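PDB 4ZCF: type III restriction-modification enzyme EcoP15I Mod subunit from Escherichia coli, which binds the DNA site 5'-CAGCAG-3' and transfers a methyl group from S-adenosylmethionine to N6 of its second adenine, on one strand only. Local coordinates for residues Thr142-Ser147 / Ile152-Ala157; Glu274-Lys279 / Gln286-Gln291. One frame throughout, in Å; residues are numbered along the deposited sequence.

Contact 1 of 2, residues Thr142-Ser147 / Ile152-Ala157; sequences TPEQLS and IDLDEA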
loop_
_atom_site.group_PDB
_atom_site.type_symbol
_atom_site.label_atom_id
_atom_site.label_comp_id
_atom_site.label_asym_id
_atom_site.label_seq_id
_atom_site.Cartn_x
_atom_site.Cartn_y
_atom_site.Cartn_z
ATOM N N THR A 142 4.052 33.039 -9.712
ATOM C CA THR A 142 3.577 34.279 -9.084
ATOM C C THR A 142 2.321 33.886 -8.271
ATOM O O THR A 142 1.661 32.919 -8.659
ATOM C CB THR A 142 3.290 35.362 -10.152
ATOM O OG1 THR A 142 2.084 35.061 -10.843
ATOM C CG2 THR A 142 4.426 35.524 -11.158
ATOM N N PRO A 143 1.958 34.562 -7.154
ATOM C CA PRO A 143 0.755 34.141 -6.404
ATOM C C PRO A 143 -0.505 34.094 -7.257
ATOM O O PRO A 143 -1.408 33.310 -6.982
ATOM C CB PRO A 143 0.643 35.188 -5.291
ATOM C CG PRO A 143 2.033 35.692 -5.107
ATOM C CD PRO A 143 2.608 35.716 -6.503
ATOM N N GLU A 144 -0.539 34.916 -8.319
ATOM C CA GLU A 144 -1.648 35.004 -9.271
ATOM C C GLU A 144 -1.699 33.702 -10.069
ATOM O O GLU A 144 -2.745 33.049 -10.104
ATOM C CB GLU A 144 -1.509 36.243 -10.209
ATOM C CG GLU A 144 -0.670 37.412 -9.687
ATOM C CD GLU A 144 -1.126 38.145 -8.432
ATOM O OE1 GLU A 144 -2.351 38.341 -8.253
ATOM O OE2 GLU A 144 -0.244 38.565 -7.647
ATOM N N GLN A 145 -0.537 33.312 -10.643
ATOM C CA GLN A 145 -0.295 32.107 -11.434
ATOM C C GLN A 145 -0.659 30.810 -10.682
ATOM O O GLN A 145 -1.396 29.982 -11.225
ATOM C CB GLN A 145 1.177 32.061 -11.897
ATOM C CG GLN A 145 1.467 32.814 -13.192
ATOM C CD GLN A 145 1.433 31.924 -14.417
ATOM O OE1 GLN A 145 2.124 30.897 -14.503
ATOM N NE2 GLN A 145 0.670 32.332 -15.420
ATOM N N LEU A 146 -0.153 30.641 -9.443
ATOM C CA LEU A 146 -0.406 29.449 -8.617
ATOM C C LEU A 146 -1.892 29.265 -8.233
ATOM O O LEU A 146 -2.420 28.157 -8.355
ATOM C CB LEU A 146 0.533 29.407 -7.385
ATOM C CG LEU A 146 0.358 28.254 -6.369
ATOM C CD1 LEU A 146 0.533 26.895 -7.020
ATOM C CD2 LEU A 146 1.315 28.408 -5.206
ATOM N N SER A 147 -2.551 30.364 -7.801
ATOM C CA SER A 147 -3.971 30.447 -7.414
ATOM C C SER A 147 -4.898 29.924 -8.517
ATOM O O SER A 147 -5.867 29.230 -8.216
ATOM C CB SER A 147 -4.328 31.893 -7.083
ATOM O OG SER A 147 -5.660 32.046 -6.628
ATOM N N ILE A 152 -7.100 27.393 -5.870
ATOM C CA ILE A 152 -7.186 27.815 -4.474
ATOM C C ILE A 152 -7.071 29.346 -4.307
ATOM O O ILE A 152 -6.495 30.002 -5.173
ATOM C CB ILE A 152 -6.205 26.990 -3.577
ATOM C CG1 ILE A 152 -6.583 27.067 -2.059
ATOM C CG2 ILE A 152 -4.715 27.331 -3.850
ATOM C CD1 ILE A 152 -8.167 26.812 -1.611
ATOM N N ASP A 153 -7.635 29.907 -3.204
ATOM C CA ASP A 153 -7.614 31.343 -2.891
ATOM C C ASP A 153 -6.206 31.937 -2.962
ATOM O O ASP A 153 -5.219 31.240 -2.682
ATOM C CB ASP A 153 -8.301 31.659 -1.537
ATOM C CG ASP A 153 -7.598 31.136 -0.291
ATOM O OD1 ASP A 153 -7.483 29.894 -0.147
ATOM O OD2 ASP A 153 -7.233 31.962 0.579
ATOM N N LEU A 154 -6.128 33.217 -3.375
ATOM C CA LEU A 154 -4.898 33.999 -3.552
ATOM C C LEU A 154 -4.005 34.035 -2.295
ATOM O O LEU A 154 -2.783 33.987 -2.436
ATOM C CB LEU A 154 -5.252 35.416 -4.043
ATOM C CG LEU A 154 -4.226 36.160 -4.904
ATOM C CD1 LEU A 154 -3.982 35.465 -6.244
ATOM C CD2 LEU A 154 -4.697 37.566 -5.188
ATOM N N ASP A 155 -4.616 34.073 -1.079
ATOM C CA ASP A 155 -3.917 34.063 0.217
ATOM C C ASP A 155 -3.150 32.756 0.435
ATOM O O ASP A 155 -2.074 32.791 1.025
ATOM C CB ASP A 155 -4.899 34.285 1.357
ATOM N N GLU A 156 -3.695 31.610 -0.043
ATOM C CA GLU A 156 -3.038 30.312 0.070
ATOM C C GLU A 156 -1.858 30.224 -0.907
ATOM O O GLU A 156 -0.779 29.780 -0.517
ATOM C CB GLU A 156 -4.032 29.159 -0.114
ATOM C CG GLU A 156 -3.532 27.864 0.508
ATOM C CD GLU A 156 -4.467 26.677 0.430
ATOM O OE1 GLU A 156 -5.572 26.751 1.017
ATOM O OE2 GLU A 156 -4.098 25.668 -0.215
ATOM N N ALA A 157 -2.046 30.718 -2.149
ATOM C CA ALA A 157 -1.005 30.775 -3.183
ATOM C C ALA A 157 0.162 31.708 -2.784
ATOM O O ALA A 157 1.298 31.486 -3.221
ATOM C CB ALA A 157 -1.610 31.217 -4.499
#
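S147 and I152 tie together two consecutive helices, 143-150 and 154-164, forming a helix-loop-helix with a very short connection. Two hydrogen bonds link this pair. The S147 hydroxyl donates to the backbone of I152, with OG 2.6 Å from O and the donor sitting almost straight ahead of the carbonyl (C=O...OG 161°). Its torsion makes this possible: OG lies anti to the backbone N (chi1 -177°), which brings it to the carbonyl of I152, in the loop just before the second helix. In the other direction, I152 N donates to S147 O over 3.2 Å, lying in the carbonyl plane on a lone pair. With an alanine here, I152 O would probably lose its side-chain donor, leaving the bond from I152 N as the one hydrogen bond between the segments.

The remaining contacts are van der Waals packing, partly against backbone and carboxylate oxygens. A157 points its methyl toward the first helix, and so small a side chain lets the backbones come close: CA of P143 and CA of A157 are 5.0 Å apart. The A157 methyl lies against P143 O and also meets L146, whose CG is 4.0 Å from A157 CB. L146 also touches Y65 and L68 of helix 63-71, so it lies where three helices meet. Toward solvent, L154 lays CD1 alongside S147 CB at 3.7 Å, while the bent chain of E144 crosses it at a slant.

The first helix is N-capped by T142, whose OG1 accepts from Q145 N at 3.2 Å.

Contact 2 of 2, residues Glu274-Lys279 / Gln286-Gln291; sequences EEFASK and QEKYTQ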
loop_
_atom_site.group_PDB
_atom_site.type_symbol
_atom_site.label_atom_id
_atom_site.label_comp_id
_atom_site.label_asym_id
_atom_site.label_seq_id
_atom_site.Cartn_x
_atom_site.Cartn_y
_atom_site.Cartn_z
ATOM N N GLU A 274 25.504 -34.440 4.510
ATOM C CA GLU A 274 25.911 -35.347 3.437
ATOM C C GLU A 274 27.377 -35.800 3.591
ATOM O O GLU A 274 27.668 -36.958 3.301
ATOM C CB GLU A 274 25.694 -34.701 2.060
ATOM C CG GLU A 274 24.240 -34.517 1.648
ATOM C CD GLU A 274 24.037 -33.783 0.332
ATOM O OE1 GLU A 274 24.989 -33.126 -0.151
ATOM O OE2 GLU A 274 22.912 -33.861 -0.212
ATOM N N GLU A 275 28.290 -34.898 4.048
ATOM C CA GLU A 275 29.709 -35.198 4.287
ATOM C C GLU A 275 29.830 -36.307 5.338
ATOM O O GLU A 275 30.550 -37.275 5.104
ATOM C CB GLU A 275 30.486 -33.940 4.735
ATOM C CG GLU A 275 31.999 -34.040 4.553
ATOM C CD GLU A 275 32.876 -33.135 5.406
ATOM O OE1 GLU A 275 34.000 -32.813 4.953
ATOM O OE2 GLU A 275 32.471 -32.787 6.540
ATOM N N PHE A 276 29.092 -36.188 6.465
ATOM C CA PHE A 276 29.078 -37.199 7.522
ATOM C C PHE A 276 28.384 -38.462 7.046
ATOM O O PHE A 276 28.842 -39.552 7.388
ATOM C CB PHE A 276 28.374 -36.689 8.790
ATOM C CG PHE A 276 29.222 -35.904 9.752
ATOM C CD1 PHE A 276 30.246 -36.516 10.462
ATOM C CD2 PHE A 276 28.957 -34.566 10.002
ATOM C CE1 PHE A 276 31.020 -35.792 11.372
ATOM C CE2 PHE A 276 29.731 -33.841 10.915
ATOM C CZ PHE A 276 30.759 -34.458 11.590
ATOM N N ALA A 277 27.271 -38.323 6.275
ATOM C CA ALA A 277 26.480 -39.448 5.743
ATOM C C ALA A 277 27.275 -40.392 4.809
ATOM O O ALA A 277 27.019 -41.598 4.788
ATOM C CB ALA A 277 25.227 -38.935 5.046
ATOM N N SER A 278 28.237 -39.839 4.057
ATOM C CA SER A 278 29.089 -40.588 3.137
ATOM C C SER A 278 30.257 -41.299 3.877
ATOM O O SER A 278 30.794 -42.285 3.377
ATOM C CB SER A 278 29.629 -39.646 2.066
ATOM N N LYS A 279 30.630 -40.807 5.064
ATOM C CA LYS A 279 31.753 -41.348 5.835
ATOM C C LYS A 279 31.378 -42.255 7.003
ATOM O O LYS A 279 32.224 -43.034 7.442
ATOM C CB LYS A 279 32.710 -40.221 6.283
ATOM C CG LYS A 279 33.521 -39.634 5.132
ATOM C CD LYS A 279 34.122 -38.286 5.481
ATOM C CE LYS A 279 34.790 -37.626 4.294
ATOM N NZ LYS A 279 33.805 -37.007 3.365
ATOM N N GLN A 286 25.419 -40.568 14.158
ATOM C CA GLN A 286 24.916 -39.688 15.203
ATOM C C GLN A 286 25.952 -39.319 16.270
ATOM O O GLN A 286 25.924 -38.185 16.757
ATOM C CB GLN A 286 23.614 -40.252 15.820
ATOM C CG GLN A 286 22.978 -39.403 16.943
ATOM C CD GLN A 286 22.496 -38.021 16.523
ATOM O OE1 GLN A 286 21.322 -37.812 16.205
ATOM N NE2 GLN A 286 23.367 -37.030 16.620
ATOM N N GLU A 287 26.845 -40.258 16.643
ATOM C CA GLU A 287 27.883 -40.031 17.667
ATOM C C GLU A 287 28.921 -39.024 17.142
ATOM O O GLU A 287 29.298 -38.081 17.857
ATOM C CB GLU A 287 28.551 -41.359 18.106
ATOM C CG GLU A 287 27.578 -42.357 18.722
ATOM C CD GLU A 287 28.032 -43.803 18.860
ATOM O OE1 GLU A 287 28.790 -44.289 17.986
ATOM O OE2 GLU A 287 27.577 -44.470 19.818
ATOM N N LYS A 288 29.337 -39.218 15.866
ATOM C CA LYS A 288 30.264 -38.358 15.140
ATOM C C LYS A 288 29.660 -36.977 14.924
ATOM O O LYS A 288 30.380 -35.975 15.023
ATOM C CB LYS A 288 30.659 -39.004 13.799
ATOM C CG LYS A 288 32.139 -39.421 13.740
ATOM C CD LYS A 288 32.468 -40.737 14.484
ATOM C CE LYS A 288 33.942 -40.882 14.793
ATOM N NZ LYS A 288 34.345 -40.070 15.973
ATOM N N TYR A 289 28.325 -36.928 14.663
ATOM C CA TYR A 289 27.563 -35.698 14.490
ATOM C C TYR A 289 27.382 -34.955 15.810
ATOM O O TYR A 289 27.609 -33.741 15.832
ATOM C CB TYR A 289 26.215 -35.925 13.774
ATOM C CG TYR A 289 25.468 -34.630 13.518
ATOM C CD1 TYR A 289 25.975 -33.672 12.642
ATOM C CD2 TYR A 289 24.309 -34.320 14.225
ATOM C CE1 TYR A 289 25.367 -32.434 12.498
ATOM C CE2 TYR A 289 23.675 -33.092 14.065
ATOM C CZ TYR A 289 24.198 -32.156 13.187
ATOM O OH TYR A 289 23.572 -30.943 13.013
ATOM N N THR A 290 26.999 -35.654 16.912
ATOM C CA THR A 290 26.850 -35.018 18.240
ATOM C C THR A 290 28.163 -34.320 18.668
ATOM O O THR A 290 28.121 -33.281 19.319
ATOM C CB THR A 290 26.313 -36.021 19.287
ATOM O OG1 THR A 290 25.037 -36.501 18.865
ATOM C CG2 THR A 290 26.163 -35.415 20.668
ATOM N N GLN A 291 29.311 -34.875 18.253
ATOM C CA GLN A 291 30.643 -34.344 18.530
ATOM C C GLN A 291 30.841 -32.982 17.824
ATOM O O GLN A 291 31.153 -31.993 18.487
ATOM C CB GLN A 291 31.722 -35.372 18.119
ATOM C CG GLN A 291 33.131 -35.045 18.610
ATOM C CD GLN A 291 34.202 -35.992 18.100
ATOM O OE1 GLN A 291 34.017 -37.219 17.996
ATOM N NE2 GLN A 291 35.380 -35.442 17.829
#
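F276 and Y289 mark the closest backbone approach of segments 274-279 and 286-291, on helices 264-279 and 283-296, their CA atoms 7.3 Å apart. The two helices follow one another in the chain, joined by a short connection. This pair of consecutive helices lies within about 7 Å of the bound DNA, nearest atoms considered, and packs beside strand 308-310 of a small antiparallel sheet, consistent with a part of the enzyme involved in target recognition.

No hydrogen bond spans the two segments; a single phenylalanine does the joining. The F276 side chain points at the second helix, CG anti to the carbonyl carbon (chi1 -85°), which carries the ring out to Y289 CA, lying over one of its faces, and to K288 CB. Its CD2 comes to the edge of the tyrosine ring, near the plane of that ring and 4.1 Å from CD1 of Y289, the two side chains crossing at about a right angle. Further round the same phenyl ring, CE1 meets K288 CB at 4.0 Å, before the lysine chain bends and carries its amine away.

Behind this apolar patch, Y289 OH bonds to Y306 O, and the Q286 amide pairs with K307 O and I309 N, fastening the second helix to strand 308-310 and the residues just before it. Q286 O accepts twice, from opposite faces of its plane: T290 N and T290 OG1 each lie 2.8 Å from it.

In the fold
Both contacts join consecutive helices across a short connection, yet they share no element and lie on opposite sides of the chain's centre, their own centres about 78 Å apart. Each is partly buried and peripheral, and neither belongs to the central ten-stranded methylase sheet. Contact 1 is the more extensive, with one backbone and one side-chain hydrogen bond near the turn and a small alanine between the helices; it also packs against helix 63-71, and DNA is about 38 Å away from its nearest atom. In contact 2 the helices stand further apart, an aromatic ring bridges them, and the polar ends of Y289 and Q286 turn to strand 308-310 and its lead-in, near the DNA.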